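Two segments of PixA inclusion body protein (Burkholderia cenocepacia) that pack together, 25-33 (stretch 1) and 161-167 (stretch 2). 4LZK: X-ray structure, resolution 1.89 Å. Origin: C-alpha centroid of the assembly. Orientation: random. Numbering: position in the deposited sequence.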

# COMPACT_ATOMS: atom_id res chain seq x y z
N VAL C 25 1.05 4.85 -17.04
CA VAL C 25 0.22 6.05 -17.05
C VAL C 25 1.01 7.23 -16.51
O VAL C 25 1.34 7.25 -15.34
CB VAL C 25 -1.07 5.84 -16.26
CG1 VAL C 25 -1.94 7.13 -16.21
CG2 VAL C 25 -1.84 4.65 -16.85
N ILE C 26 1.27 8.23 -17.33
CA ILE C 26 2.26 9.24 -17.02
C ILE C 26 1.55 10.54 -16.72
O ILE C 26 0.60 10.91 -17.46
CB ILE C 26 3.20 9.43 -18.23
CG1 ILE C 26 3.99 8.14 -18.43
CG2 ILE C 26 4.15 10.65 -18.05
CD1 ILE C 26 4.22 7.73 -19.80
N ASP C 27 1.91 11.18 -15.62
CA ASP C 27 1.36 12.50 -15.21
C ASP C 27 2.12 13.62 -16.01
O ASP C 27 3.14 14.16 -15.58
CB ASP C 27 1.45 12.69 -13.72
CG ASP C 27 0.73 13.99 -13.19
OD1 ASP C 27 0.37 14.87 -13.98
OD2 ASP C 27 0.56 14.10 -11.97
N THR C 28 1.64 13.87 -17.20
CA THR C 28 2.31 14.75 -18.11
C THR C 28 2.32 16.17 -17.58
O THR C 28 3.26 16.90 -17.80
CB THR C 28 1.75 14.65 -19.56
OG1 THR C 28 0.33 14.87 -19.57
CG2 THR C 28 2.11 13.32 -20.15
N ASN C 29 1.26 16.60 -16.88
CA ASN C 29 1.25 17.93 -16.25
C ASN C 29 2.35 18.09 -15.21
O ASN C 29 2.99 19.14 -15.11
CB ASN C 29 -0.10 18.24 -15.66
CG ASN C 29 -1.14 18.53 -16.76
OD1 ASN C 29 -0.77 18.90 -17.88
ND2 ASN C 29 -2.41 18.33 -16.46
N TYR C 30 2.59 17.07 -14.43
CA TYR C 30 3.65 17.09 -13.48
C TYR C 30 5.02 17.21 -14.16
O TYR C 30 5.90 18.02 -13.72
CB TYR C 30 3.59 15.84 -12.61
CG TYR C 30 4.73 15.86 -11.64
CD1 TYR C 30 5.00 17.02 -10.92
CD2 TYR C 30 5.61 14.79 -11.50
CE1 TYR C 30 6.06 17.09 -10.06
CE2 TYR C 30 6.67 14.85 -10.64
CZ TYR C 30 6.89 16.01 -9.91
OH TYR C 30 7.95 16.13 -9.03
N ILE C 31 5.23 16.43 -15.23
CA ILE C 31 6.47 16.49 -15.97
C ILE C 31 6.74 17.88 -16.52
O ILE C 31 7.84 18.43 -16.44
CB ILE C 31 6.44 15.54 -17.22
CG1 ILE C 31 6.14 14.10 -16.84
CG2 ILE C 31 7.74 15.57 -17.95
CD1 ILE C 31 6.87 13.68 -15.68
N LYS C 32 5.74 18.44 -17.13
CA LYS C 32 5.89 19.73 -17.79
C LYS C 32 6.25 20.82 -16.77
O LYS C 32 7.06 21.70 -17.06
CB LYS C 32 4.59 20.11 -18.56
CG LYS C 32 4.48 19.42 -19.90
CD LYS C 32 3.26 19.86 -20.74
CE LYS C 32 2.00 19.87 -19.93
NZ LYS C 32 0.73 20.12 -20.71
N ARG C 33 5.65 20.75 -15.58
CA ARG C 33 6.00 21.68 -14.49
C ARG C 33 7.41 21.43 -13.92
O ARG C 33 8.13 22.34 -13.59
CB ARG C 33 5.01 21.59 -13.31
CG ARG C 33 3.62 22.16 -13.60
CD ARG C 33 2.79 22.23 -12.33
NE ARG C 33 2.57 20.90 -11.80
CZ ARG C 33 1.54 20.11 -12.07
NH1 ARG C 33 0.58 20.49 -12.92
NH2 ARG C 33 1.48 18.92 -11.48
N SER C 161 11.86 4.90 -22.55
CA SER C 161 11.93 6.25 -23.04
C SER C 161 10.66 6.58 -23.85
O SER C 161 10.11 5.73 -24.54
CB SER C 161 13.12 6.43 -23.95
OG SER C 161 14.29 6.12 -23.25
N PHE C 162 10.15 7.79 -23.67
CA PHE C 162 8.92 8.21 -24.30
C PHE C 162 8.99 9.64 -24.74
O PHE C 162 9.74 10.46 -24.22
CB PHE C 162 7.72 8.00 -23.38
CG PHE C 162 7.66 8.93 -22.18
CD1 PHE C 162 8.29 8.60 -20.96
CD2 PHE C 162 6.89 10.09 -22.20
CE1 PHE C 162 8.19 9.42 -19.88
CE2 PHE C 162 6.83 10.91 -21.09
CZ PHE C 162 7.46 10.57 -19.94
N ALA C 163 8.20 9.95 -25.76
CA ALA C 163 8.09 11.34 -26.23
C ALA C 163 6.85 11.93 -25.62
O ALA C 163 5.79 11.28 -25.59
CB ALA C 163 7.98 11.39 -27.75
N LEU C 164 6.97 13.13 -25.08
CA LEU C 164 5.84 13.86 -24.58
C LEU C 164 5.43 14.94 -25.63
O LEU C 164 6.22 15.87 -25.95
CB LEU C 164 6.21 14.45 -23.24
CG LEU C 164 5.11 14.82 -22.31
CD1 LEU C 164 5.64 15.26 -21.00
CD2 LEU C 164 4.24 15.91 -22.86
N TYR C 165 4.22 14.83 -26.14
CA TYR C 165 3.73 15.83 -27.13
C TYR C 165 2.68 16.68 -26.47
O TYR C 165 1.93 16.17 -25.60
CB TYR C 165 3.16 15.16 -28.37
CG TYR C 165 4.15 14.53 -29.23
CD1 TYR C 165 4.85 15.24 -30.20
CD2 TYR C 165 4.44 13.19 -29.06
CE1 TYR C 165 5.80 14.62 -30.98
CE2 TYR C 165 5.35 12.58 -29.82
CZ TYR C 165 6.06 13.30 -30.76
OH TYR C 165 7.00 12.61 -31.47
N THR C 166 2.64 17.99 -26.77
CA THR C 166 1.52 18.72 -26.24
C THR C 166 0.52 19.02 -27.35
O THR C 166 0.87 19.03 -28.51
CB THR C 166 1.88 20.07 -25.55
OG1 THR C 166 2.79 20.82 -26.37
CG2 THR C 166 2.45 19.83 -24.17
N ARG C 167 -0.71 19.24 -26.93
CA ARG C 167 -1.83 19.57 -27.85
C ARG C 167 -1.93 21.04 -27.88
O ARG C 167 -2.18 21.66 -26.84
CB ARG C 167 -3.19 19.07 -27.31
CG ARG C 167 -4.35 19.39 -28.25
CD ARG C 167 -5.72 19.38 -27.58
NE ARG C 167 -6.80 19.45 -28.57
CZ ARG C 167 -7.45 18.40 -29.08
NH1 ARG C 167 -7.15 17.17 -28.65
NH2 ARG C 167 -8.42 18.57 -29.99

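Strand 161-167 runs nearly perpendicular to helix 28-33, with their axes 10.3 Å apart. No hydrogen bond joins the two stretches. The contact is made by side chains, and alternate strand residues supply it: Phe162, Leu164 and Thr166.

Ile26 lies on the strand before the helix. Its chi1 is m, but chi2 is 141°, between wells. In this conformation Ile26 CD1 sits 4.1 Å from the centroid of the Phe162 ring, almost exactly on the ring normal, a CH-pi contact. Ile26 CG2 also meets Phe162 CZ at 3.8 Å. With chi1 p and chi2 -89°, Phe162 presents one ring face to Ile26 CD1.

Leu164 is fully extended, t at both chi angles, and reaches several residues of the helix. Leu164 CD1 lies 3.7 Å from Ile31 CG2, and Leu164 CG lies 4.0 Å from Thr28 CG2. Thr28 is p; its methyl faces Leu164, while its hydroxyl is hydrogen-bonded elsewhere in the structure.

Lys32 uses its aliphatic chain here. Lys32 CD packs 3.5 Å from Thr166 CG2. Chi3 is m, and Lys32 NZ ends 3.4 Å from Asn29 OD1, a weak hydrogen bond one helical turn back.

Asp27 caps the helix: Asp27 OD1 accepts from Tyr30 N at 3.2 Å. Its side chain does not touch the strand.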